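Local structure of ATP-dependent RNA helicase HrpB (6EUD) at residues A135-A138 against L139-L143; A195-F199 against D200-A204; H676-R679 against G680-S683; L730-M734 against Q735-G739. The protein hydrolyses ATP to ADP and phosphate as a DExH-box NTPase of Escherichia coli that also binds single-stranded RNA. All blocks are in the same frame, centred on the assembly; numbering follows the deposited sequence.

Interaction 1 (A135-A138 against L139-L143)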
ATOM      1  N   ALA A 135       3.043 -16.422   0.054  1.00 38.99           N
ATOM      2  CA  ALA A 135       3.468 -17.276   1.167  1.00 44.48           C
ATOM      3  C   ALA A 135       3.074 -16.695   2.532  1.00 45.53           C
ATOM      4  O   ALA A 135       2.863 -17.445   3.492  1.00 46.96           O
ATOM      5  CB  ALA A 135       4.969 -17.517   1.115  1.00 44.57           C
ATOM      6  N   ASP A 136       2.973 -15.370   2.614  1.00 41.85           N
ATOM      7  CA  ASP A 136       2.494 -14.724   3.827  1.00 45.02           C
ATOM      8  C   ASP A 136       1.031 -15.083   4.063  1.00 46.77           C
ATOM      9  O   ASP A 136       0.630 -15.448   5.173  1.00 50.76           O
ATOM     10  CB  ASP A 136       2.655 -13.208   3.730  1.00 47.61           C
ATOM     11  CG  ASP A 136       4.062 -12.730   4.111  1.00 49.81           C
ATOM     12  OD1 ASP A 136       5.009 -13.554   4.203  1.00 50.60           O
ATOM     13  OD2 ASP A 136       4.226 -11.505   4.295  1.00 47.15           O
ATOM     14  N   LEU A 137       0.234 -14.979   3.006  1.00 41.83           N
ATOM     15  CA  LEU A 137      -1.170 -15.327   3.090  1.00 38.18           C
ATOM     16  C   LEU A 137      -1.317 -16.806   3.454  1.00 40.32           C
ATOM     17  O   LEU A 137      -2.082 -17.136   4.351  1.00 45.93           O
ATOM     18  CB  LEU A 137      -1.881 -14.998   1.781  1.00 35.48           C
ATOM     19  CG  LEU A 137      -3.347 -15.428   1.753  1.00 39.01           C
ATOM     20  CD1 LEU A 137      -4.078 -14.878   2.971  1.00 33.29           C
ATOM     21  CD2 LEU A 137      -4.022 -15.000   0.456  1.00 32.12           C
ATOM     22  N   ALA A 138      -0.561 -17.691   2.804  1.00 39.10           N
ATOM     23  CA  ALA A 138      -0.560 -19.115   3.193  1.00 43.71           C
ATOM     24  C   ALA A 138      -0.218 -19.317   4.670  1.00 48.86           C
ATOM     25  O   ALA A 138      -0.867 -20.091   5.357  1.00 52.35           O
ATOM     26  CB  ALA A 138       0.408 -19.906   2.343  1.00 43.41           C
ATOM     27  N   LEU A 139       0.806 -18.623   5.153  1.00 47.16           N
ATOM     28  CA  LEU A 139       1.184 -18.725   6.557  1.00 49.63           C
ATOM     29  C   LEU A 139       0.047 -18.336   7.511  1.00 53.43           C
ATOM     30  O   LEU A 139      -0.218 -19.048   8.477  1.00 57.54           O
ATOM     31  CB  LEU A 139       2.407 -17.858   6.849  1.00 44.63           C
ATOM     32  CG  LEU A 139       2.878 -17.955   8.296  1.00 43.51           C
ATOM     33  CD1 LEU A 139       3.167 -19.403   8.626  1.00 39.90           C
ATOM     34  CD2 LEU A 139       4.113 -17.105   8.524  1.00 36.13           C
ATOM     35  N   ALA A 140      -0.614 -17.213   7.236  1.00 50.55           N
ATOM     36  CA  ALA A 140      -1.719 -16.722   8.064  1.00 46.48           C
ATOM     37  C   ALA A 140      -2.910 -17.692   8.113  1.00 52.54           C
ATOM     38  O   ALA A 140      -3.500 -17.914   9.191  1.00 54.49           O
ATOM     39  CB  ALA A 140      -2.178 -15.359   7.566  1.00 40.63           C
ATOM     40  N   LEU A 141      -3.266 -18.253   6.957  1.00 48.16           N
ATOM     41  CA  LEU A 141      -4.363 -19.214   6.876  1.00 45.56           C
ATOM     42  C   LEU A 141      -4.015 -20.472   7.641  1.00 48.54           C
ATOM     43  O   LEU A 141      -4.802 -20.966   8.443  1.00 55.84           O
ATOM     44  CB  LEU A 141      -4.681 -19.550   5.418  1.00 43.97           C
ATOM     45  CG  LEU A 141      -5.220 -18.347   4.637  1.00 41.32           C
ATOM     46  CD1 LEU A 141      -5.238 -18.613   3.152  1.00 39.67           C
ATOM     47  CD2 LEU A 141      -6.618 -18.017   5.123  1.00 37.89           C
ATOM     48  N   LEU A 142      -2.817 -20.980   7.412  1.00 48.71           N
ATOM     49  CA  LEU A 142      -2.380 -22.209   8.066  1.00 49.92           C
ATOM     50  C   LEU A 142      -2.271 -22.091   9.594  1.00 54.64           C
ATOM     51  O   LEU A 142      -2.498 -23.061  10.314  1.00 60.66           O
ATOM     52  CB  LEU A 142      -1.047 -22.648   7.474  1.00 48.04           C
ATOM     53  CG  LEU A 142      -1.170 -23.145   6.039  1.00 49.22           C
ATOM     54  CD1 LEU A 142       0.194 -23.279   5.381  1.00 46.88           C
ATOM     55  CD2 LEU A 142      -1.937 -24.464   6.021  1.00 53.00           C
ATOM     56  N   LEU A 143      -1.921 -20.912  10.092  1.00 51.96           N
ATOM     57  CA  LEU A 143      -1.899 -20.688  11.530  1.00 52.91           C
ATOM     58  C   LEU A 143      -3.334 -20.633  12.090  1.00 54.71           C
ATOM     59  O   LEU A 143      -3.560 -20.900  13.274  1.00 49.60           O
ATOM     60  CB  LEU A 143      -1.142 -19.402  11.852  1.00 52.28           C
ATOM     61  CG  LEU A 143       0.383 -19.459  11.675  1.00 49.25           C
ATOM     62  CD1 LEU A 143       1.050 -18.111  11.984  1.00 42.71           C
ATOM     63  CD2 LEU A 143       0.966 -20.567  12.533  1.00 47.30           C
TER

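Interaction 2 (A195-F199 against D200-A204)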
ATOM      1  N   ALA A 195      28.075  10.710 -11.078  1.00 36.61           N
ATOM      2  CA  ALA A 195      26.865  11.319 -11.632  1.00 36.97           C
ATOM      3  C   ALA A 195      26.987  11.673 -13.130  1.00 35.05           C
ATOM      4  O   ALA A 195      25.966  11.805 -13.822  1.00 32.32           O
ATOM      5  CB  ALA A 195      26.506  12.571 -10.831  1.00 33.58           C
ATOM      6  N   HIS A 196      28.218  11.830 -13.618  1.00 29.13           N
ATOM      7  CA  HIS A 196      28.456  12.183 -15.019  1.00 33.45           C
ATOM      8  C   HIS A 196      28.700  10.975 -15.958  1.00 32.69           C
ATOM      9  O   HIS A 196      29.134  11.144 -17.096  1.00 37.37           O
ATOM     10  CB  HIS A 196      29.645  13.134 -15.108  1.00 34.48           C
ATOM     11  CG  HIS A 196      30.860  12.613 -14.425  1.00 38.91           C
ATOM     12  ND1 HIS A 196      31.628  11.588 -14.943  1.00 40.98           N
ATOM     13  CD2 HIS A 196      31.433  12.947 -13.239  1.00 37.58           C
ATOM     14  CE1 HIS A 196      32.627  11.329 -14.126  1.00 38.92           C
ATOM     15  NE2 HIS A 196      32.533  12.135 -13.083  1.00 40.31           N
ATOM     16  N   GLN A 197      28.446   9.766 -15.470  1.00 28.03           N
ATOM     17  CA  GLN A 197      28.555   8.551 -16.275  0.54 28.71           C
ATOM     18  C   GLN A 197      27.209   7.831 -16.324  1.00 28.65           C
ATOM     19  O   GLN A 197      26.466   7.848 -15.340  1.00 25.54           O
ATOM     20  CB  GLN A 197      29.625   7.601 -15.708  0.54 31.58           C
ATOM     21  CG  GLN A 197      31.067   8.039 -15.931  0.54 37.46           C
ATOM     22  CD  GLN A 197      32.082   6.999 -15.465  0.54 46.15           C
ATOM     23  OE1 GLN A 197      31.717   5.932 -14.984  0.54 47.51           O
ATOM     24  NE2 GLN A 197      33.364   7.317 -15.600  0.54 52.59           N
ATOM     25  N   ARG A 198      26.903   7.193 -17.455  1.00 30.47           N
ATOM     26  CA  ARG A 198      25.733   6.322 -17.541  1.00 34.08           C
ATOM     27  C   ARG A 198      25.866   5.173 -16.544  1.00 33.82           C
ATOM     28  O   ARG A 198      26.975   4.822 -16.149  1.00 35.39           O
ATOM     29  CB  ARG A 198      25.562   5.762 -18.952  1.00 39.36           C
ATOM     30  CG  ARG A 198      25.598   6.817 -20.035  1.00 45.55           C
ATOM     31  CD  ARG A 198      25.458   6.197 -21.411  1.00 46.46           C
ATOM     32  NE  ARG A 198      24.150   5.585 -21.561  1.00 48.97           N
ATOM     33  CZ  ARG A 198      23.957   4.353 -21.999  1.00 53.94           C
ATOM     34  NH1 ARG A 198      25.008   3.630 -22.353  1.00 64.36           N
ATOM     35  NH2 ARG A 198      22.725   3.849 -22.102  1.00 45.79           N
ATOM     36  N   PHE A 199      24.744   4.579 -16.140  1.00 31.10           N
ATOM     37  CA  PHE A 199      24.800   3.425 -15.252  1.00 27.29           C
ATOM     38  C   PHE A 199      25.618   2.274 -15.878  1.00 32.06           C
ATOM     39  O   PHE A 199      26.554   1.772 -15.251  1.00 35.24           O
ATOM     40  CB  PHE A 199      23.378   2.958 -14.888  1.00 23.39           C
ATOM     41  CG  PHE A 199      23.336   1.741 -13.995  1.00 27.84           C
ATOM     42  CD1 PHE A 199      23.559   1.854 -12.619  1.00 26.65           C
ATOM     43  CD2 PHE A 199      23.062   0.478 -14.526  1.00 27.23           C
ATOM     44  CE1 PHE A 199      23.514   0.736 -11.788  1.00 24.67           C
ATOM     45  CE2 PHE A 199      23.006  -0.652 -13.700  1.00 26.06           C
ATOM     46  CZ  PHE A 199      23.231  -0.517 -12.325  1.00 27.16           C
ATOM     47  N   ASP A 200      25.295   1.882 -17.114  1.00 29.73           N
ATOM     48  CA  ASP A 200      25.920   0.702 -17.713  1.00 30.76           C
ATOM     49  C   ASP A 200      27.431   0.889 -17.939  1.00 32.61           C
ATOM     50  O   ASP A 200      28.207  -0.045 -17.708  1.00 39.89           O
ATOM     51  CB  ASP A 200      25.227   0.305 -19.038  1.00 35.60           C
ATOM     52  CG  ASP A 200      25.252   1.412 -20.098  1.00 43.93           C
ATOM     53  OD1 ASP A 200      25.865   2.483 -19.884  1.00 47.68           O
ATOM     54  OD2 ASP A 200      24.672   1.194 -21.181  1.00 46.07           O
ATOM     55  N   ASP A 201      27.856   2.078 -18.364  1.00 27.39           N
ATOM     56  CA  ASP A 201      29.289   2.377 -18.476  1.00 33.12           C
ATOM     57  C   ASP A 201      29.985   2.324 -17.121  1.00 34.80           C
ATOM     58  O   ASP A 201      31.073   1.764 -16.983  1.00 41.15           O
ATOM     59  CB  ASP A 201      29.519   3.761 -19.079  1.00 44.20           C
ATOM     60  CG  ASP A 201      29.212   3.814 -20.565  1.00 55.49           C
ATOM     61  OD1 ASP A 201      29.296   2.758 -21.230  1.00 60.98           O
ATOM     62  OD2 ASP A 201      28.890   4.913 -21.067  1.00 59.92           O
ATOM     63  N   ALA A 202      29.357   2.932 -16.121  1.00 28.22           N
ATOM     64  CA  ALA A 202      29.952   3.010 -14.806  1.00 27.44           C
ATOM     65  C   ALA A 202      30.118   1.602 -14.239  1.00 25.49           C
ATOM     66  O   ALA A 202      31.177   1.283 -13.703  1.00 26.67           O
ATOM     67  CB  ALA A 202      29.106   3.890 -13.875  1.00 23.42           C
ATOM     68  N   VAL A 203      29.098   0.753 -14.387  1.00 24.48           N
ATOM     69  CA  VAL A 203      29.186  -0.595 -13.823  1.00 25.38           C
ATOM     70  C   VAL A 203      30.286  -1.381 -14.558  1.00 29.09           C
ATOM     71  O   VAL A 203      31.056  -2.121 -13.931  1.00 27.84           O
ATOM     72  CB  VAL A 203      27.831  -1.360 -13.880  1.00 23.17           C
ATOM     73  CG1 VAL A 203      28.009  -2.827 -13.547  1.00 22.64           C
ATOM     74  CG2 VAL A 203      26.822  -0.751 -12.918  1.00 22.22           C
ATOM     75  N   ALA A 204      30.382  -1.196 -15.869  1.00 27.56           N
ATOM     76  CA  ALA A 204      31.359  -1.946 -16.657  1.00 27.21           C
ATOM     77  C   ALA A 204      32.759  -1.529 -16.293  1.00 31.29           C
ATOM     78  O   ALA A 204      33.673  -2.354 -16.256  1.00 34.97           O
ATOM     79  CB  ALA A 204      31.125  -1.752 -18.177  1.00 28.16           C
TER
HETATM   80  O   HOH W   1      29.040   7.236 -19.439  1.00 31.09           O

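Interaction 3 (H676-R679 against G680-S683)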
ATOM      1  N   HIS A 676     -32.859  31.381  -1.178  1.00 72.99           N
ATOM      2  CA  HIS A 676     -33.232  31.319  -2.589  1.00 82.03           C
ATOM      3  C   HIS A 676     -32.271  32.107  -3.489  1.00 78.59           C
ATOM      4  O   HIS A 676     -32.486  32.225  -4.690  1.00 80.46           O
ATOM      5  CB  HIS A 676     -34.662  31.850  -2.788  1.00 96.43           C
ATOM      6  CG  HIS A 676     -35.695  31.139  -1.984  1.00106.11           C
ATOM      7  ND1 HIS A 676     -36.039  29.815  -2.171  1.00111.00           N
ATOM      8  CD2 HIS A 676     -36.519  31.591  -0.981  1.00108.97           C
ATOM      9  CE1 HIS A 676     -36.983  29.479  -1.322  1.00112.19           C
ATOM     10  NE2 HIS A 676     -37.301  30.524  -0.602  1.00110.48           N
ATOM     11  N   SER A 677     -31.222  32.668  -2.902  1.00 76.39           N
ATOM     12  CA  SER A 677     -30.286  33.506  -3.650  1.00 73.74           C
ATOM     13  C   SER A 677     -28.927  33.455  -3.004  1.00 66.12           C
ATOM     14  O   SER A 677     -28.821  33.198  -1.802  1.00 60.05           O
ATOM     15  CB  SER A 677     -30.749  34.960  -3.696  1.00 78.30           C
ATOM     16  OG  SER A 677     -30.651  35.564  -2.409  1.00 76.94           O
ATOM     17  N   LEU A 678     -27.888  33.727  -3.787  1.00 65.41           N
ATOM     18  CA  LEU A 678     -26.534  33.790  -3.238  1.00 60.16           C
ATOM     19  C   LEU A 678     -26.450  34.815  -2.113  1.00 54.65           C
ATOM     20  O   LEU A 678     -25.643  34.671  -1.205  1.00 51.08           O
ATOM     21  CB  LEU A 678     -25.518  34.101  -4.344  1.00 58.18           C
ATOM     22  CG  LEU A 678     -25.068  32.891  -5.176  1.00 52.05           C
ATOM     23  CD1 LEU A 678     -24.046  33.300  -6.200  1.00 49.78           C
ATOM     24  CD2 LEU A 678     -24.483  31.831  -4.274  1.00 47.02           C
ATOM     25  N   ARG A 679     -27.309  35.829  -2.166  1.00 60.63           N
ATOM     26  CA  ARG A 679     -27.395  36.844  -1.114  1.00 69.00           C
ATOM     27  C   ARG A 679     -27.725  36.257   0.267  1.00 64.32           C
ATOM     28  O   ARG A 679     -27.303  36.779   1.300  1.00 66.26           O
ATOM     29  CB  ARG A 679     -28.446  37.890  -1.489  1.00 84.59           C
ATOM     30  CG  ARG A 679     -28.204  38.572  -2.829  1.00 96.64           C
ATOM     31  CD  ARG A 679     -29.513  39.048  -3.448  1.00106.86           C
ATOM     32  NE  ARG A 679     -29.351  40.316  -4.154  1.00114.77           N
ATOM     33  CZ  ARG A 679     -30.252  41.294  -4.151  1.00121.09           C
ATOM     34  NH1 ARG A 679     -31.386  41.151  -3.478  1.00122.66           N
ATOM     35  NH2 ARG A 679     -30.020  42.417  -4.821  1.00124.12           N
ATOM     36  N   GLY A 680     -28.483  35.171   0.273  1.00 59.63           N
ATOM     37  CA  GLY A 680     -28.950  34.568   1.502  1.00 56.56           C
ATOM     38  C   GLY A 680     -27.887  33.729   2.161  1.00 56.53           C
ATOM     39  O   GLY A 680     -28.022  33.380   3.328  1.00 62.31           O
ATOM     40  N   LEU A 681     -26.831  33.400   1.420  1.00 52.56           N
ATOM     41  CA  LEU A 681     -25.698  32.662   1.990  1.00 51.48           C
ATOM     42  C   LEU A 681     -25.080  33.394   3.191  1.00 51.44           C
ATOM     43  O   LEU A 681     -24.646  32.753   4.138  1.00 52.08           O
ATOM     44  CB  LEU A 681     -24.614  32.407   0.938  1.00 50.02           C
ATOM     45  CG  LEU A 681     -24.814  31.208   0.009  1.00 54.81           C
ATOM     46  CD1 LEU A 681     -23.605  31.009  -0.906  1.00 53.79           C
ATOM     47  CD2 LEU A 681     -25.095  29.950   0.818  1.00 53.87           C
ATOM     48  N   LYS A 682     -25.044  34.730   3.145  1.00 51.49           N
ATOM     49  CA  LYS A 682     -24.489  35.527   4.239  1.00 48.14           C
ATOM     50  C   LYS A 682     -25.452  35.606   5.428  1.00 46.01           C
ATOM     51  O   LYS A 682     -25.081  36.059   6.486  1.00 46.57           O
ATOM     52  CB  LYS A 682     -24.144  36.946   3.769  1.00 50.36           C
ATOM     53  CG  LYS A 682     -22.854  37.086   2.971  1.00 52.19           C
ATOM     54  CD  LYS A 682     -21.627  36.929   3.863  1.00 54.31           C
ATOM     55  CE  LYS A 682     -20.337  37.299   3.132  1.00 56.03           C
ATOM     56  NZ  LYS A 682     -19.119  37.084   3.966  1.00 55.74           N
ATOM     57  N   SER A 683     -26.686  35.155   5.246  1.00 49.27           N
ATOM     58  CA  SER A 683     -27.706  35.206   6.296  1.00 51.74           C
ATOM     59  C   SER A 683     -27.711  33.964   7.208  1.00 48.47           C
ATOM     60  O   SER A 683     -28.311  33.968   8.286  1.00 46.68           O
ATOM     61  CB  SER A 683     -29.087  35.369   5.656  1.00 58.65           C
ATOM     62  OG  SER A 683     -29.076  36.431   4.719  1.00 64.94           O
TER
HETATM   63  O   HOH W   2     -24.213  35.864   0.319  1.00 49.70           O

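Interaction 4 (L730-M734 against Q735-G739)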
ATOM      1  N   LEU A 730      -7.242  36.885  28.681  1.00 33.97           N
ATOM      2  CA  LEU A 730      -8.288  37.641  29.336  1.00 33.71           C
ATOM      3  C   LEU A 730      -7.802  39.052  29.645  1.00 35.30           C
ATOM      4  O   LEU A 730      -6.963  39.244  30.532  1.00 38.92           O
ATOM      5  CB  LEU A 730      -8.713  36.935  30.619  1.00 35.86           C
ATOM      6  CG  LEU A 730      -9.924  37.524  31.323  1.00 35.93           C
ATOM      7  CD1 LEU A 730     -11.190  36.783  30.918  1.00 35.48           C
ATOM      8  CD2 LEU A 730      -9.697  37.467  32.798  1.00 32.39           C
ATOM      9  N   ALA A 731      -8.325  40.035  28.914  1.00 33.91           N
ATOM     10  CA  ALA A 731      -7.955  41.429  29.120  1.00 35.83           C
ATOM     11  C   ALA A 731      -8.845  42.030  30.187  1.00 39.79           C
ATOM     12  O   ALA A 731     -10.051  42.167  29.988  1.00 44.27           O
ATOM     13  CB  ALA A 731      -8.058  42.201  27.832  1.00 32.80           C
ATOM     14  N   VAL A 732      -8.255  42.372  31.327  1.00 33.69           N
ATOM     15  CA  VAL A 732      -9.043  42.802  32.485  1.00 34.04           C
ATOM     16  C   VAL A 732      -8.308  43.858  33.298  1.00 40.08           C
ATOM     17  O   VAL A 732      -7.097  43.766  33.488  1.00 43.89           O
ATOM     18  CB  VAL A 732      -9.389  41.600  33.418  1.00 41.74           C
ATOM     19  CG1 VAL A 732      -8.120  40.911  33.903  1.00 42.26           C
ATOM     20  CG2 VAL A 732     -10.223  42.046  34.598  1.00 41.67           C
ATOM     21  N   ARG A 733      -9.029  44.863  33.780  1.00 40.01           N
ATOM     22  CA  ARG A 733      -8.411  45.840  34.671  1.00 43.53           C
ATOM     23  C   ARG A 733      -7.931  45.137  35.941  1.00 41.85           C
ATOM     24  O   ARG A 733      -8.663  44.372  36.563  1.00 40.71           O
ATOM     25  CB  ARG A 733      -9.384  46.967  35.007  1.00 46.00           C
ATOM     26  CG  ARG A 733      -9.797  47.800  33.807  1.00 47.52           C
ATOM     27  CD  ARG A 733     -10.876  48.805  34.179  1.00 50.50           C
ATOM     28  NE  ARG A 733     -12.075  48.129  34.656  1.00 52.77           N
ATOM     29  CZ  ARG A 733     -13.123  48.744  35.189  1.00 55.35           C
ATOM     30  NH1 ARG A 733     -13.132  50.067  35.313  1.00 57.06           N
ATOM     31  NH2 ARG A 733     -14.166  48.033  35.591  1.00 54.22           N
ATOM     32  N   MET A 734      -6.678  45.384  36.291  1.00 46.52           N
ATOM     33  CA  MET A 734      -6.047  44.775  37.452  1.00 45.68           C
ATOM     34  C   MET A 734      -6.898  44.928  38.702  1.00 48.74           C
ATOM     35  O   MET A 734      -7.047  43.989  39.474  1.00 50.72           O
ATOM     36  CB  MET A 734      -4.674  45.397  37.680  1.00 45.88           C
ATOM     37  CG  MET A 734      -3.904  44.805  38.846  1.00 48.00           C
ATOM     38  SD  MET A 734      -2.263  45.536  39.036  1.00 59.48           S
ATOM     39  CE  MET A 734      -2.655  47.229  39.465  1.00 51.74           C
ATOM     40  N   GLN A 735      -7.479  46.108  38.878  1.00 47.57           N
ATOM     41  CA  GLN A 735      -8.282  46.408  40.066  1.00 52.34           C
ATOM     42  C   GLN A 735      -9.419  45.380  40.269  1.00 49.89           C
ATOM     43  O   GLN A 735      -9.825  45.104  41.406  1.00 50.68           O
ATOM     44  CB  GLN A 735      -8.845  47.841  39.971  1.00 52.64           C
ATOM     45  CG  GLN A 735      -9.881  48.022  38.872  1.00 59.23           C
ATOM     46  CD  GLN A 735      -9.746  49.323  38.101  1.00 65.01           C
ATOM     47  OE1 GLN A 735      -8.701  49.964  38.117  1.00 71.02           O
ATOM     48  NE2 GLN A 735     -10.803  49.704  37.400  1.00 64.81           N
ATOM     49  N   GLU A 736      -9.905  44.801  39.170  1.00 42.64           N
ATOM     50  CA  GLU A 736     -11.023  43.870  39.230  1.00 43.08           C
ATOM     51  C   GLU A 736     -10.600  42.477  39.698  1.00 44.42           C
ATOM     52  O   GLU A 736     -11.431  41.663  40.078  1.00 45.23           O
ATOM     53  CB  GLU A 736     -11.708  43.771  37.866  1.00 46.27           C
ATOM     54  CG  GLU A 736     -12.429  45.047  37.427  1.00 52.38           C
ATOM     55  CD  GLU A 736     -13.666  44.764  36.572  1.00 56.32           C
ATOM     56  OE1 GLU A 736     -13.547  44.598  35.330  1.00 57.37           O
ATOM     57  OE2 GLU A 736     -14.767  44.699  37.154  1.00 57.37           O
ATOM     58  N   MET A 737      -9.303  42.194  39.666  1.00 46.67           N
ATOM     59  CA  MET A 737      -8.810  40.882  40.077  1.00 45.48           C
ATOM     60  C   MET A 737      -8.458  40.819  41.568  1.00 45.70           C
ATOM     61  O   MET A 737      -7.941  39.806  42.048  1.00 49.79           O
ATOM     62  CB  MET A 737      -7.592  40.502  39.244  1.00 37.12           C
ATOM     63  CG  MET A 737      -7.894  40.332  37.771  1.00 38.64           C
ATOM     64  SD  MET A 737      -9.192  39.130  37.510  1.00 46.70           S
ATOM     65  CE  MET A 737      -8.484  37.670  38.326  1.00 43.50           C
ATOM     66  N   PHE A 738      -8.723  41.894  42.301  1.00 43.51           N
ATOM     67  CA  PHE A 738      -8.449  41.892  43.736  1.00 48.11           C
ATOM     68  C   PHE A 738      -9.294  40.865  44.481  1.00 49.07           C
ATOM     69  O   PHE A 738     -10.510  40.773  44.280  1.00 52.22           O
ATOM     70  CB  PHE A 738      -8.698  43.274  44.333  1.00 51.76           C
ATOM     71  CG  PHE A 738      -7.711  44.303  43.900  1.00 50.93           C
ATOM     72  CD1 PHE A 738      -6.496  43.925  43.361  1.00 53.04           C
ATOM     73  CD2 PHE A 738      -7.998  45.647  44.029  1.00 47.30           C
ATOM     74  CE1 PHE A 738      -5.578  44.878  42.956  1.00 54.87           C
ATOM     75  CE2 PHE A 738      -7.088  46.597  43.627  1.00 50.34           C
ATOM     76  CZ  PHE A 738      -5.875  46.214  43.091  1.00 51.02           C
ATOM     77  N   GLY A 739      -8.655  40.108  45.364  1.00 50.70           N
ATOM     78  CA  GLY A 739      -9.364  39.105  46.137  1.00 53.90           C
ATOM     79  C   GLY A 739      -9.137  37.700  45.607  1.00 55.96           C
ATOM     80  O   GLY A 739      -9.434  36.711  46.286  1.00 55.95           O
TER
HETATM   81  O   HOH W   3     -11.972  45.317  33.382  1.00 38.97           O

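Interaction 1 (A135-A138 against L139-L143)
Leu137 and Leu141, one helical turn apart, meet through their methyl ends: CD1 of Leu137 lies 3.9 Å from CD1 of Leu141 and comes about as near to its CG. The two side chains slant across one another, and they leave the backbone differently. Leu137 carries CG anti to its own N (chi1 176°), whereas Leu141 has CG anti to the carbonyl carbon (chi1 -65°), which lays its branch back over the preceding turn, CG 3.4 Å from Leu137 O. Leu142, with a similar first torsion, does the same one residue on, its CG resting 3.1 Å from Ala138 O.

The polar part of the contact is the i to i+4 pattern of an alpha helix. Leu139 N donates to Ala135 O at 2.9 Å, and Ala140, Leu141 and Leu142 bond likewise to Asp136, Leu137 and Ala138. The Leu141 N to Leu137 O bond is nearly straight, 166° at the hydrogen, with the donor almost on the line of the carbonyl. The carboxylate of Asp136 pairs instead with Arg131 in a salt bridge.

This helix, 133-145, is the crossover of the beta-alpha-beta unit between strands 120-125 and 154-159 in the ATP-binding domain. Leu137 and Leu141 face helices 106-113 and 361-370, while Leu139 packs on strand 154-159. With Leu141 cut back to an alanine, Leu137 CD1 is likely to lose the methyl it rests on, and a gap would probably open beside Ile111 and Trp370. Because backbone amides and carbonyls pair inside the helix, the side chains meeting its neighbours can be hydrocarbon, while the buried charge of Asp136 is matched by Arg131.

Interaction 2 (A195-F199 against D200-A204)
Arg198, at the N-cap position of helix 199-213, reaches over the first turn to Asp200. OD1 of Asp200 lies over one face of the guanidinium, with the carboxylate and guanidinium planes 81° apart, and the salt bridge from NH1 to OD2 is short at 2.7 Å yet poorly aligned, its hydrogen bond weak. Chi1 of 59° sets CG of Asp200 between the backbone N and the carbonyl carbon, turning the carboxylate back toward the first turn, where Arg198 meets it.

Asp201 comes in near the guanidinium plane, but NH1 of Arg198 stays 4.3 Å from OD2, beyond a salt bridge. A water joins the carboxylate of Asp201 to the backbone of Arg198: it accepts from Arg198 N at 2.9 Å and donates to Asp201 OD2 at 2.8 Å. Here the chain passes from the loop after strand 186-190 into the helix, in the second RecA-like domain of the helicase core.

Ala202 N gives the first regular helical bond, to Arg198 O at 3.0 Å, while its CB lies 3.3 Å from the same Arg198 O.

Val203 N bonds to Phe199 O, and CG2 of the same residue stands over a face of the Phe199 ring, 3.8 Å from the centroid, a CH-pi contact displaced toward the rim. CG of Phe199 is anti to the backbone N (chi1 179°), which carries the ring against Leu193 and Cys293. Replacing Phe199 by a serine would probably remove the surface on which Val203 CG2 rests and open a gap toward Leu222 and Cys293.

Interaction 3 (H676-R679 against G680-S683)
A tight turn with helical backbone angles, closed by i to i+3 bonds, brings Ser677 and Leu678 against Gly680 and Leu681; it is a largely surface contact in the loop between helices 664-667 and 686-692, in the C-terminal region of HrpB. Gly680 N donates to Ser677 O at 2.9 Å, and Leu681 N to Leu678 O at 3.1 Å. In both, the donor stands well above the carbonyl plane, by 54° and 64° respectively, consistent with i to i+3 bonding.

The apolar element is a leucine pair. Leu678 and Leu681 lie side by side and point the same way, with CD2 of Leu678 3.6 Å from CD1 of Leu681. Their first torsions match: each has CG anti to its carbonyl carbon, with chi1 near -80° in both. Leu681 also settles its CB over the carbonyl of its partner, 3.3 Å from Leu678 O. That oxygen meets both an amide and a methylene of Leu681. A water modelled beside it is doubtfully close.

Beyond the turn, the amine of Lys682 bonds to the carbonyl oxygen of Leu627, and His676 ND1 makes a weak hydrogen bond to Glu608, at the start of helix 608-622. Leu678 packs on Val576 and Trp578, and so sets the turn against strand 571-579 shortly before the chain enters helix 686-692.

Interaction 4 (L730-M734 against Q735-G739)
Strand 729-733 ends in a short 3-10 turn, across which Arg733 meets Gln735 and Glu736 and Val732 meets Met737. Two backbone bonds wind the turn: Glu736 N to Arg733 O and Met737 N to Met734 O, each 2.9 Å, their donors about 50° out of the carbonyl planes.

On the polar side, Arg733 bends at chi3 (-61°) and brings its guanidinium to Glu736. OE1 approaches in the guanidinium plane, at its edge, and the salt bridge from NH2 is long at 3.5 Å. A water bridges the same two residues, accepting from both N and NE of Arg733 and donating to Glu736 OE1 at 2.6 Å. The amide end of Gln735 covers a face of the same guanidinium, its plane inclined by 57°; NE2 as modelled lies 3.1 Å from Arg733 NH1, donor against donor, so the orientation of the amide is doubtful.

On the apolar side, CG1 of Val732 touches CG of Met737 at 3.9 Å, the two side chains crossing at about a right angle. The Phe738 ring turns one face to Met734 O and Gln735 CA.

The strand pairs in parallel with strand 751-758, where Val732 and Met737 both rest on Leu757, and Met734 reaches Phe774 and Trp775 of helix 771-776. Glu736 OE2 accepts hydrogen bonds from Thr714 and Ser716. With its oxygens divided between those hydroxyls and the arginine with its bridging water, the buried carboxylate is probably stabilised in its charged form and held against rotation.

How the interactions relate
Interactions 1 and 4 are buried, interaction 2 is partly so, and interaction 3 lies at the surface. No two touch: the nearest atoms of interactions 3 and 4, both in the C-terminal region, are about 27 Å apart, and those of interactions 1 and 2, in the two halves of the helicase core, about 28 Å. None holds the same helix or strand as another. Interaction 1, in the middle of a helix, relies on leucines and regular i to i+4 bonds; at the start of a helix and the end of a strand, interactions 2 and 4 add an arginine-carboxylate salt bridge and a water that joins the arginine's backbone to a carboxylate. Interactions 3 and 4 share i to i+3 backbone bonds, but only the latter carries a salt bridge.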